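Local coordinates for protein 3-methylornithine synthase (Methanosarcina barkeri, PDB 3T7V) that catalyses the radical-based isomerisation of L-lysine to (3R)-3-methyl-D-ornithine, a step in pyrrolysine biosynthesis, using a [4Fe-4S] cluster and S-adenosylmethionine, at residues M233-T238 against L273-L278. Numbering follows the deposited sequence.
With MD0 (5-amino-D-isoleucine), chain D; SAM (S-adenosylmethionine), chain C.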
ATOM      1  N   MET A 233       1.682   8.317   3.982  1.00 12.65           N
ATOM      2  CA  MET A 233       1.505   6.900   4.211  1.00 11.87           C
ATOM      3  C   MET A 233       2.737   6.240   3.604  1.00 12.31           C
ATOM      4  O   MET A 233       3.229   6.646   2.540  1.00 13.04           O
ATOM      5  CB  MET A 233       0.202   6.400   3.527  1.00 13.88           C
ATOM      6  CG  MET A 233      -0.076   4.938   3.775  1.00 15.67           C
ATOM      7  SD  MET A 233      -1.753   4.620   3.197  1.00 22.29           S
ATOM      8  CE  MET A 233      -1.849   2.902   3.483  1.00 26.13           C
ATOM      9  N   VAL A 234       3.263   5.261   4.351  1.00 13.26           N
ATOM     10  CA  VAL A 234       4.470   4.526   3.880  1.00 12.87           C
ATOM     11  C   VAL A 234       4.184   3.060   4.078  1.00 12.31           C
ATOM     12  O   VAL A 234       3.621   2.617   5.101  1.00 15.11           O
ATOM     13  CB  VAL A 234       5.760   4.891   4.681  1.00 15.08           C
ATOM     14  CG1 VAL A 234       6.167   6.345   4.305  1.00 18.96           C
ATOM     15  CG2 VAL A 234       5.509   4.799   6.169  1.00 16.84           C
ATOM     16  N   ARG A 235       4.589   2.288   3.088  1.00 12.35           N
ATOM     17  CA  ARG A 235       4.367   0.841   3.156  1.00 12.87           C
ATOM     18  C   ARG A 235       5.559   0.015   2.774  1.00 13.50           C
ATOM     19  O   ARG A 235       6.483   0.470   2.059  1.00 13.58           O
ATOM     20  CB  ARG A 235       3.141   0.436   2.370  1.00 19.15           C
ATOM     21  CG  ARG A 235       3.350   0.305   0.961  1.00 18.98           C
ATOM     22  CD  ARG A 235       2.307  -0.636   0.255  1.00 18.15           C
ATOM     23  NE  ARG A 235       0.930  -0.133   0.456  1.00 16.20           N
ATOM     24  CZ  ARG A 235      -0.155  -0.892   0.337  1.00 17.55           C
ATOM     25  NH1 ARG A 235      -0.034  -2.207   0.052  1.00 20.35           N
ATOM     26  NH2 ARG A 235      -1.342  -0.355   0.558  1.00 18.28           N
ATOM     27  N   VAL A 236       5.506  -1.225   3.230  1.00 13.75           N
ATOM     28  CA  VAL A 236       6.428  -2.257   2.708  1.00 13.01           C
ATOM     29  C   VAL A 236       5.585  -3.467   2.347  1.00 13.75           C
ATOM     30  O   VAL A 236       4.643  -3.821   3.085  1.00 15.85           O
ATOM     31  CB  VAL A 236       7.564  -2.541   3.721  1.00 14.04           C
ATOM     32  CG1 VAL A 236       6.910  -2.840   5.091  1.00 16.68           C
ATOM     33  CG2 VAL A 236       8.406  -3.710   3.242  1.00 16.31           C
ATOM     34  N   MET A 237       5.870  -4.070   1.206  1.00 13.40           N
ATOM     35  CA  MET A 237       5.259  -5.345   0.829  1.00 15.12           C
ATOM     36  C   MET A 237       6.281  -6.421   0.625  1.00 14.90           C
ATOM     37  O   MET A 237       7.345  -6.140   0.010  1.00 15.98           O
ATOM     38  CB  MET A 237       4.462  -5.143  -0.455  1.00 19.17           C
ATOM     39  CG  MET A 237       3.428  -4.043  -0.261  1.00 22.76           C
ATOM     40  SD  MET A 237       2.367  -3.929  -1.666  1.00 28.16           S
ATOM     41  CE  MET A 237       1.433  -5.498  -1.932  1.00 24.49           C
ATOM     42  N   THR A 238       5.977  -7.617   1.121  1.00 15.39           N
ATOM     43  CA  THR A 238       6.812  -8.771   0.737  1.00 17.03           C
ATOM     44  C   THR A 238       6.613  -9.128  -0.731  1.00 14.90           C
ATOM     45  O   THR A 238       5.430  -9.290  -1.161  1.00 14.74           O
ATOM     46  CB  THR A 238       6.334 -10.028   1.540  1.00 19.42           C
ATOM     47  OG1 THR A 238       6.409  -9.674   2.951  1.00 22.82           O
ATOM     48  CG2 THR A 238       7.197 -11.253   1.226  1.00 23.80           C
ATOM     49  N   LEU A 273       0.428   6.898   8.434  1.00 16.87           N
ATOM     50  CA  LEU A 273      -0.300   5.703   8.130  1.00 14.97           C
ATOM     51  C   LEU A 273       0.645   4.641   7.618  1.00 13.54           C
ATOM     52  O   LEU A 273       1.529   4.961   6.785  1.00 14.53           O
ATOM     53  CB  LEU A 273      -1.336   6.007   7.028  1.00 16.69           C
ATOM     54  CG  LEU A 273      -2.435   6.987   7.488  1.00 18.92           C
ATOM     55  CD1 LEU A 273      -3.271   7.361   6.265  1.00 21.96           C
ATOM     56  CD2 LEU A 273      -3.269   6.352   8.534  1.00 28.13           C
ATOM     57  N   ILE A 274       0.504   3.399   8.085  1.00 13.32           N
ATOM     58  CA  ILE A 274       1.324   2.270   7.619  1.00 13.03           C
ATOM     59  C   ILE A 274       0.396   1.108   7.472  1.00 13.77           C
ATOM     60  O   ILE A 274      -0.270   0.717   8.468  1.00 15.30           O
ATOM     61  CB  ILE A 274       2.430   1.881   8.630  1.00 14.77           C
ATOM     62  CG1 ILE A 274       3.277   3.115   8.915  1.00 16.41           C
ATOM     63  CG2 ILE A 274       3.236   0.670   8.125  1.00 17.16           C
ATOM     64  CD1 ILE A 274       4.407   2.916   9.988  1.00 17.99           C
ATOM     65  N   PRO A 275       0.268   0.523   6.267  1.00 13.01           N
ATOM     66  CA  PRO A 275      -0.730  -0.517   6.000  1.00 14.65           C
ATOM     67  C   PRO A 275      -0.393  -1.868   6.453  1.00 15.43           C
ATOM     68  O   PRO A 275       0.824  -2.298   6.409  1.00 17.58           O
ATOM     69  CB  PRO A 275      -0.907  -0.459   4.489  1.00 15.67           C
ATOM     70  CG  PRO A 275       0.322   0.065   3.942  1.00 18.48           C
ATOM     71  CD  PRO A 275       0.914   0.979   5.025  1.00 14.51           C
ATOM     72  N   ALA A 276      -1.422  -2.609   6.863  1.00 14.46           N
ATOM     73  CA  ALA A 276      -1.367  -4.044   7.005  1.00 14.20           C
ATOM     74  C   ALA A 276      -2.194  -4.567   5.787  1.00 15.06           C
ATOM     75  O   ALA A 276      -3.445  -4.524   5.809  1.00 16.46           O
ATOM     76  CB  ALA A 276      -2.014  -4.432   8.331  1.00 17.14           C
ATOM     77  N   SER A 277      -1.520  -5.032   4.743  1.00 14.54           N
ATOM     78  CA  SER A 277      -2.179  -5.525   3.524  1.00 13.15           C
ATOM     79  C   SER A 277      -2.634  -6.972   3.626  1.00 15.05           C
ATOM     80  O   SER A 277      -1.846  -7.847   4.001  1.00 20.12           O
ATOM     81  CB  SER A 277      -1.216  -5.412   2.317  1.00 16.20           C
ATOM     82  OG  SER A 277      -1.833  -5.997   1.153  1.00 15.33           O
ATOM     83  N   LEU A 278      -3.886  -7.233   3.262  1.00 13.52           N
ATOM     84  CA  LEU A 278      -4.398  -8.629   3.231  1.00 14.80           C
ATOM     85  C   LEU A 278      -3.831  -9.386   1.998  1.00 15.88           C
ATOM     86  O   LEU A 278      -3.963 -10.594   1.897  1.00 17.70           O
ATOM     87  CB  LEU A 278      -5.898  -8.596   3.068  1.00 16.47           C
ATOM     88  CG  LEU A 278      -6.746  -7.957   4.176  1.00 17.97           C
ATOM     89  CD1 LEU A 278      -8.230  -8.302   4.022  1.00 20.71           C
ATOM     90  CD2 LEU A 278      -6.287  -8.306   5.560  1.00 18.58           C
TER
HETATM   91  C   MD0 D 993      -2.835  -3.430  -1.232  1.00 18.66           C
HETATM   92  N   MD0 D 993      -3.553  -4.942  -2.990  1.00 18.47           N
HETATM   93  O   MD0 D 993      -3.141  -2.448  -0.525  1.00 18.89           O
HETATM   94  CA  MD0 D 993      -3.406  -3.542  -2.609  1.00 15.61           C
HETATM   95  CB  MD0 D 993      -2.499  -2.799  -3.636  1.00 15.20           C
HETATM   96  CD  MD0 D 993      -2.130  -0.379  -4.471  1.00 16.16           C
HETATM   97  NE  MD0 D 993      -2.240   1.018  -4.070  1.00 17.91           N
HETATM   98  CG  MD0 D 993      -2.538  -1.278  -3.307  1.00 15.00           C
HETATM   99  CG2 MD0 D 993      -1.029  -3.291  -3.656  1.00 17.28           C
HETATM  100  OXT MD0 D 993      -2.076  -4.328  -0.849  1.00 20.00           O
HETATM  101  N   SAM C 992       0.104   0.053 -11.991  1.00 18.22           N
HETATM  102  CA  SAM C 992       0.229   1.008 -10.994  1.00 16.65           C
HETATM  103  C   SAM C 992       1.575   1.108 -10.396  1.00 15.13           C
HETATM  104  O   SAM C 992       2.468   0.303 -10.732  1.00 15.50           O
HETATM  105  OXT SAM C 992       1.797   2.112  -9.632  1.00 14.39           O
HETATM  106  CB  SAM C 992      -0.344   0.623  -9.820  1.00 20.95           C
HETATM  107  CG  SAM C 992      -0.247  -0.755  -9.305  0.50 25.16           C
HETATM  108  SD  SAM C 992       0.401  -0.820  -7.580  0.50 28.46           S
HETATM  109  CE  SAM C 992      -1.000  -1.479  -6.718  0.50 34.42           C
HETATM  110  C5' SAM C 992       1.452  -2.255  -7.665  0.50 26.78           C
HETATM  111  C4' SAM C 992       2.419  -2.237  -6.740  1.00 22.74           C
HETATM  112  O4' SAM C 992       1.841  -3.590  -6.209  1.00 19.41           O
HETATM  113  C3' SAM C 992       3.680  -2.220  -7.158  1.00 22.35           C
HETATM  114  O3' SAM C 992       3.874  -0.866  -6.725  1.00 18.65           O
HETATM  115  C2' SAM C 992       4.137  -3.130  -6.009  1.00 20.44           C
HETATM  116  O2' SAM C 992       4.637  -2.402  -4.841  1.00 21.87           O
HETATM  117  C1' SAM C 992       3.028  -4.119  -5.608  1.00 16.59           C
HETATM  118  N9  SAM C 992       3.249  -5.441  -6.299  1.00 14.80           N
HETATM  119  C8  SAM C 992       3.131  -5.778  -7.619  1.00 13.94           C
HETATM  120  N7  SAM C 992       3.476  -7.048  -7.778  1.00 13.08           N
HETATM  121  C5  SAM C 992       3.811  -7.546  -6.539  1.00 12.46           C
HETATM  122  C6  SAM C 992       4.317  -8.785  -6.116  1.00 12.45           C
HETATM  123  N6  SAM C 992       4.541  -9.797  -6.955  1.00 13.57           N
HETATM  124  N1  SAM C 992       4.514  -8.978  -4.804  1.00 13.50           N
HETATM  125  C2  SAM C 992       4.316  -7.976  -3.897  1.00 14.72           C
HETATM  126  N3  SAM C 992       3.940  -6.733  -4.284  1.00 14.37           N
HETATM  127  C4  SAM C 992       3.668  -6.544  -5.614  1.00 13.32           C
HETATM  128  O   HOH W   1       3.389  -1.891   5.140  1.00 20.11           O
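V234 on strand 233-238 makes one direct backbone hydrogen bond, V234 N to L273 O at 3.0 Å, with L273 in the loop leading into strand 275-277 of the radical SAM barrel. The two strands run in roughly the same direction but splay, their axes diverging by 30°, and a water takes over: it accepts from V236 N and donates to P275 O. The CA of I274, 3.4 Å from V234 O, adds a CH...O contact.

Apolar packing fills the start of the pair. M233, its CG anti to the backbone N (chi1 -178°) and its chain extended beyond, passes CB of L273 and brings CE to 3.6 Å from P275 CG. That same proline carbon lies 3.2 Å from R235 CB and covers one face of the guanidinium, 3.3 Å above its plane and toward the rim.

Polar contacts gather at the bound 5-amino-D-isoleucine. R235 holds both carboxylate oxygens, NH1 bonding OXT and NH2 bonding O at 3.0 Å, while S277 OG donates to OXT at 2.6 Å. R235 NE is in a salt bridge with E205 on strand 203-210, and S277 OG also caps the following helix through D279 N.

The chemistry thus divides the work: proline packing and E205 probably orient the arginine, and the two strands together grip the ligand carboxylate, whose negative charge the guanidinium, shared with E205, would partly balance.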